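Local coordinates for protein probable hydrogenase maturation factor HypB (Methanocaldococcus jannaschii, PDB 2HF9) that binds GTP and probably hydrolyses it slowly, an activity probably needed for nickel insertion during the maturation of [NiFe] hydrogenases, at residues Y66-K78 with M84-G97. Sequence-based numbering, arbitrary orientation.
Sequences YKIACIAGDVIAK and MEKHGAKVVPLNTG
The flat carboxamide of Asn95 is gripped at its oxygen: Ala77 N donates to OD1 at 2.9 Å, nearly straight (171°), and a water bound by Lys78 N donates to the same atom. Val75 O lies off to the side of the amide, tilted out of its plane, 3.8 Å from Asn95 CB. The bond belongs to a beta-alpha-beta crossover of a P-loop NTPase, in which strand 68-74 leads through helix 78-85 to strand 90-95, an edge strand of the chain's parallel sheet, and it ties strand 90-95 to the turn entering the helix. Between the strands, alternating backbone bonds run from Cys70 N to Lys90 O (2.7 Å) through to Thr96 N and Asp74 O. On the face with Ile71, its side chain and that of Leu94 cross at an angle, CG2 3.6 Å from Leu94 CD1, and Ala110 of helix 104-111 packs on Ile71 and Val92. Thr96, whose side chain also touches Leu102 and Val127, sets CG2 3.9 Å from Gly73 CA; a serine here would probably leave a gap beside that glycine. The opposite face takes the helix: Met84, extended beyond CG (chi2 169°), lays SD against Cys70 CB at 3.5 Å and brings CE within 4.1 Å of Ala72 CB.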
loop_
_atom_site.group_PDB
_atom_site.type_symbol
_atom_site.label_atom_id
_atom_site.label_comp_id
_atom_site.label_asym_id
_atom_site.label_seq_id
_atom_site.Cartn_x
_atom_site.Cartn_y
_atom_site.Cartn_z
ATOM N N TYR A 66 -19.069 24.793 3.910
ATOM C CA TYR A 66 -18.955 24.376 2.511
ATOM C C TYR A 66 -19.894 23.231 2.169
ATOM O O TYR A 66 -20.169 22.366 3.003
ATOM C CB TYR A 66 -17.530 23.920 2.200
ATOM C CG TYR A 66 -16.460 24.957 2.425
ATOM C CD1 TYR A 66 -15.660 24.921 3.565
ATOM C CD2 TYR A 66 -16.244 25.972 1.495
ATOM C CE1 TYR A 66 -14.665 25.873 3.772
ATOM C CE2 TYR A 66 -15.257 26.926 1.692
ATOM C CZ TYR A 66 -14.473 26.871 2.830
ATOM O OH TYR A 66 -13.500 27.817 3.021
ATOM N N LYS A 67 -20.368 23.228 0.927
ATOM C CA LYS A 67 -21.072 22.078 0.371
ATOM C C LYS A 67 -20.016 21.142 -0.210
ATOM O O LYS A 67 -19.208 21.543 -1.051
ATOM C CB LYS A 67 -22.072 22.519 -0.699
ATOM C CG LYS A 67 -23.196 23.404 -0.159
ATOM C CD LYS A 67 -23.925 24.117 -1.283
ATOM C CE LYS A 67 -24.786 25.254 -0.759
ATOM N NZ LYS A 67 -25.347 26.048 -1.890
ATOM N N ILE A 68 -20.014 19.901 0.258
ATOM C CA ILE A 68 -18.910 18.987 -0.023
ATOM C C ILE A 68 -19.365 17.763 -0.816
ATOM O O ILE A 68 -20.389 17.149 -0.508
ATOM C CB ILE A 68 -18.187 18.557 1.288
ATOM C CG1 ILE A 68 -17.645 19.785 2.034
ATOM C CG2 ILE A 68 -17.046 17.572 0.994
ATOM C CD1 ILE A 68 -17.432 19.568 3.526
ATOM N N ALA A 69 -18.594 17.438 -1.851
ATOM C CA ALA A 69 -18.784 16.214 -2.619
ATOM C C ALA A 69 -17.529 15.366 -2.511
ATOM O O ALA A 69 -16.438 15.892 -2.270
ATOM C CB ALA A 69 -19.074 16.534 -4.077
ATOM N N CYS A 70 -17.693 14.058 -2.687
ATOM C CA CYS A 70 -16.569 13.131 -2.729
ATOM C C CYS A 70 -16.595 12.218 -3.946
ATOM O O CYS A 70 -17.658 11.897 -4.482
ATOM C CB CYS A 70 -16.532 12.261 -1.472
ATOM S SG CYS A 70 -16.391 13.183 0.059
ATOM N N ILE A 71 -15.401 11.820 -4.369
ATOM C CA ILE A 71 -15.211 10.727 -5.309
ATOM C C ILE A 71 -14.379 9.684 -4.569
ATOM O O ILE A 71 -13.272 9.977 -4.106
ATOM C CB ILE A 71 -14.489 11.191 -6.607
ATOM C CG1 ILE A 71 -15.404 12.105 -7.429
ATOM C CG2 ILE A 71 -14.045 9.986 -7.448
ATOM C CD1 ILE A 71 -14.679 12.953 -8.485
ATOM N N ALA A 72 -14.927 8.483 -4.435
ATOM C CA ALA A 72 -14.253 7.400 -3.731
ATOM C C ALA A 72 -13.902 6.290 -4.706
ATOM O O ALA A 72 -14.785 5.578 -5.196
ATOM C CB ALA A 72 -15.126 6.868 -2.605
ATOM N N GLY A 73 -12.611 6.160 -4.995
ATOM C CA GLY A 73 -12.128 5.120 -5.892
ATOM C C GLY A 73 -11.411 4.004 -5.155
ATOM O O GLY A 73 -10.507 4.254 -4.359
ATOM N N ASP A 74 -11.830 2.771 -5.415
ATOM C CA ASP A 74 -11.138 1.575 -4.927
ATOM C C ASP A 74 -11.665 0.363 -5.685
ATOM O O ASP A 74 -12.631 0.485 -6.434
ATOM C CB ASP A 74 -11.335 1.399 -3.417
ATOM C CG ASP A 74 -10.281 0.497 -2.782
ATOM O OD1 ASP A 74 -9.269 0.156 -3.437
ATOM O OD2 ASP A 74 -10.470 0.118 -1.613
ATOM N N VAL A 75 -11.025 -0.793 -5.500
ATOM C CA VAL A 75 -11.461 -2.053 -6.118
ATOM C C VAL A 75 -12.953 -2.286 -5.864
ATOM O O VAL A 75 -13.727 -2.515 -6.797
ATOM C CB VAL A 75 -10.653 -3.270 -5.597
ATOM C CG1 VAL A 75 -10.854 -4.480 -6.512
ATOM C CG2 VAL A 75 -9.165 -2.934 -5.490
ATOM N N ILE A 76 -13.338 -2.232 -4.594
ATOM C CA ILE A 76 -14.742 -2.231 -4.199
ATOM C C ILE A 76 -15.025 -0.886 -3.529
ATOM O O ILE A 76 -14.763 -0.692 -2.337
ATOM C CB ILE A 76 -15.098 -3.439 -3.286
ATOM C CG1 ILE A 76 -14.585 -4.747 -3.913
ATOM C CG2 ILE A 76 -16.611 -3.511 -3.064
ATOM C CD1 ILE A 76 -14.561 -5.934 -2.978
ATOM N N ALA A 77 -15.552 0.044 -4.321
ATOM C CA ALA A 77 -15.698 1.439 -3.907
ATOM C C ALA A 77 -16.761 1.678 -2.828
ATOM O O ALA A 77 -16.718 2.698 -2.128
ATOM C CB ALA A 77 -15.963 2.322 -5.125
ATOM N N LYS A 78 -17.692 0.736 -2.678
ATOM C CA LYS A 78 -18.829 0.915 -1.767
ATOM C C LYS A 78 -18.438 1.124 -0.299
ATOM O O LYS A 78 -19.072 1.908 0.393
ATOM C CB LYS A 78 -19.849 -0.227 -1.899
ATOM C CG LYS A 78 -19.332 -1.597 -1.483
ATOM C CD LYS A 78 -20.438 -2.638 -1.491
ATOM C CE LYS A 78 -19.893 -4.011 -1.116
ATOM N NZ LYS A 78 -20.938 -5.074 -1.207
ATOM N N MET A 84 -18.560 7.847 3.595
ATOM C CA MET A 84 -18.658 9.276 3.293
ATOM C C MET A 84 -20.099 9.758 3.191
ATOM O O MET A 84 -20.403 10.899 3.546
ATOM C CB MET A 84 -17.908 9.606 2.007
ATOM C CG MET A 84 -16.420 9.361 2.098
ATOM S SD MET A 84 -15.647 9.464 0.488
ATOM C CE MET A 84 -14.067 8.714 0.867
ATOM N N GLU A 85 -20.973 8.880 2.698
ATOM C CA GLU A 85 -22.398 9.173 2.547
ATOM C C GLU A 85 -23.105 9.476 3.871
ATOM O O GLU A 85 -23.913 10.402 3.942
ATOM C CB GLU A 85 -23.107 8.028 1.816
ATOM C CG GLU A 85 -22.985 8.088 0.305
ATOM C CD GLU A 85 -23.612 6.892 -0.401
ATOM O OE1 GLU A 85 -24.314 6.086 0.251
ATOM O OE2 GLU A 85 -23.403 6.758 -1.622
ATOM N N LYS A 86 -22.795 8.710 4.916
ATOM C CA LYS A 86 -23.448 8.907 6.216
ATOM C C LYS A 86 -23.026 10.213 6.904
ATOM O O LYS A 86 -23.675 10.655 7.854
ATOM C CB LYS A 86 -23.268 7.690 7.140
ATOM C CG LYS A 86 -21.840 7.382 7.543
ATOM C CD LYS A 86 -21.787 6.550 8.821
ATOM C CE LYS A 86 -20.469 5.791 8.936
ATOM N NZ LYS A 86 -19.262 6.670 8.812
ATOM N N HIS A 87 -21.953 10.829 6.406
ATOM C CA HIS A 87 -21.480 12.112 6.925
ATOM C C HIS A 87 -22.079 13.321 6.196
ATOM O O HIS A 87 -21.766 14.466 6.523
ATOM C CB HIS A 87 -19.948 12.164 6.924
ATOM C CG HIS A 87 -19.321 11.265 7.942
ATOM N ND1 HIS A 87 -18.991 11.692 9.210
ATOM C CD2 HIS A 87 -18.985 9.956 7.887
ATOM C CE1 HIS A 87 -18.470 10.686 9.890
ATOM N NE2 HIS A 87 -18.451 9.622 9.109
ATOM N N GLY A 88 -22.946 13.059 5.220
ATOM C CA GLY A 88 -23.689 14.122 4.536
ATOM C C GLY A 88 -23.033 14.707 3.296
ATOM O O GLY A 88 -23.302 15.854 2.925
ATOM N N ALA A 89 -22.168 13.927 2.654
ATOM C CA ALA A 89 -21.565 14.340 1.394
ATOM C C ALA A 89 -22.219 13.593 0.242
ATOM O O ALA A 89 -22.681 12.462 0.407
ATOM C CB ALA A 89 -20.066 14.089 1.403
ATOM N N LYS A 90 -22.265 14.239 -0.919
ATOM C CA LYS A 90 -22.631 13.558 -2.152
ATOM C C LYS A 90 -21.406 12.793 -2.639
ATOM O O LYS A 90 -20.312 13.353 -2.711
ATOM C CB LYS A 90 -23.117 14.553 -3.203
ATOM C CG LYS A 90 -23.648 13.884 -4.463
ATOM C CD LYS A 90 -25.008 14.441 -4.857
ATOM C CE LYS A 90 -25.524 13.786 -6.134
ATOM N NZ LYS A 90 -25.517 12.293 -6.051
ATOM N N VAL A 91 -21.588 11.513 -2.947
ATOM C CA VAL A 91 -20.466 10.645 -3.292
ATOM C C VAL A 91 -20.654 9.981 -4.651
ATOM O O VAL A 91 -21.717 9.429 -4.945
ATOM C CB VAL A 91 -20.240 9.547 -2.218
ATOM C CG1 VAL A 91 -18.961 8.765 -2.504
ATOM C CG2 VAL A 91 -20.200 10.154 -0.821
ATOM N N VAL A 92 -19.616 10.053 -5.479
ATOM C CA VAL A 92 -19.547 9.253 -6.692
ATOM C C VAL A 92 -18.531 8.138 -6.456
ATOM O O VAL A 92 -17.337 8.409 -6.278
ATOM C CB VAL A 92 -19.156 10.087 -7.935
ATOM C CG1 VAL A 92 -19.043 9.193 -9.167
ATOM C CG2 VAL A 92 -20.175 11.194 -8.173
ATOM N N PRO A 93 -19.003 6.881 -6.430
ATOM C CA PRO A 93 -18.068 5.776 -6.275
ATOM C C PRO A 93 -17.448 5.389 -7.614
ATOM O O PRO A 93 -18.109 5.471 -8.655
ATOM C CB PRO A 93 -18.950 4.647 -5.737
ATOM C CG PRO A 93 -20.311 4.936 -6.279
ATOM C CD PRO A 93 -20.404 6.420 -6.524
ATOM N N LEU A 94 -16.183 4.984 -7.579
ATOM C CA LEU A 94 -15.502 4.484 -8.764
ATOM C C LEU A 94 -14.834 3.149 -8.464
ATOM O O LEU A 94 -13.852 3.086 -7.720
ATOM C CB LEU A 94 -14.473 5.501 -9.288
ATOM C CG LEU A 94 -14.968 6.798 -9.941
ATOM C CD1 LEU A 94 -13.792 7.714 -10.273
ATOM C CD2 LEU A 94 -15.800 6.527 -11.195
ATOM N N ASN A 95 -15.390 2.080 -9.025
ATOM C CA ASN A 95 -14.776 0.767 -8.927
ATOM C C ASN A 95 -13.610 0.718 -9.905
ATOM O O ASN A 95 -13.800 0.769 -11.125
ATOM C CB ASN A 95 -15.793 -0.341 -9.207
ATOM C CG ASN A 95 -16.886 -0.417 -8.150
ATOM O OD1 ASN A 95 -16.612 -0.472 -6.953
ATOM N ND2 ASN A 95 -18.138 -0.440 -8.597
ATOM N N THR A 96 -12.403 0.641 -9.356
ATOM C CA THR A 96 -11.189 0.909 -10.123
ATOM C C THR A 96 -10.531 -0.330 -10.722
ATOM O O THR A 96 -9.488 -0.224 -11.368
ATOM C CB THR A 96 -10.156 1.687 -9.277
ATOM O OG1 THR A 96 -9.900 0.973 -8.064
ATOM C CG2 THR A 96 -10.678 3.077 -8.938
ATOM N N GLY A 97 -11.141 -1.495 -10.513
ATOM C CA GLY A 97 -10.624 -2.756 -11.048
ATOM C C GLY A 97 -9.188 -3.018 -10.645
ATOM O O GLY A 97 -8.835 -2.908 -9.472
HETATM O O HOH W 1 -13.403 -2.872 -9.491
HETATM O O HOH W 2 -18.606 -0.970 -4.947
#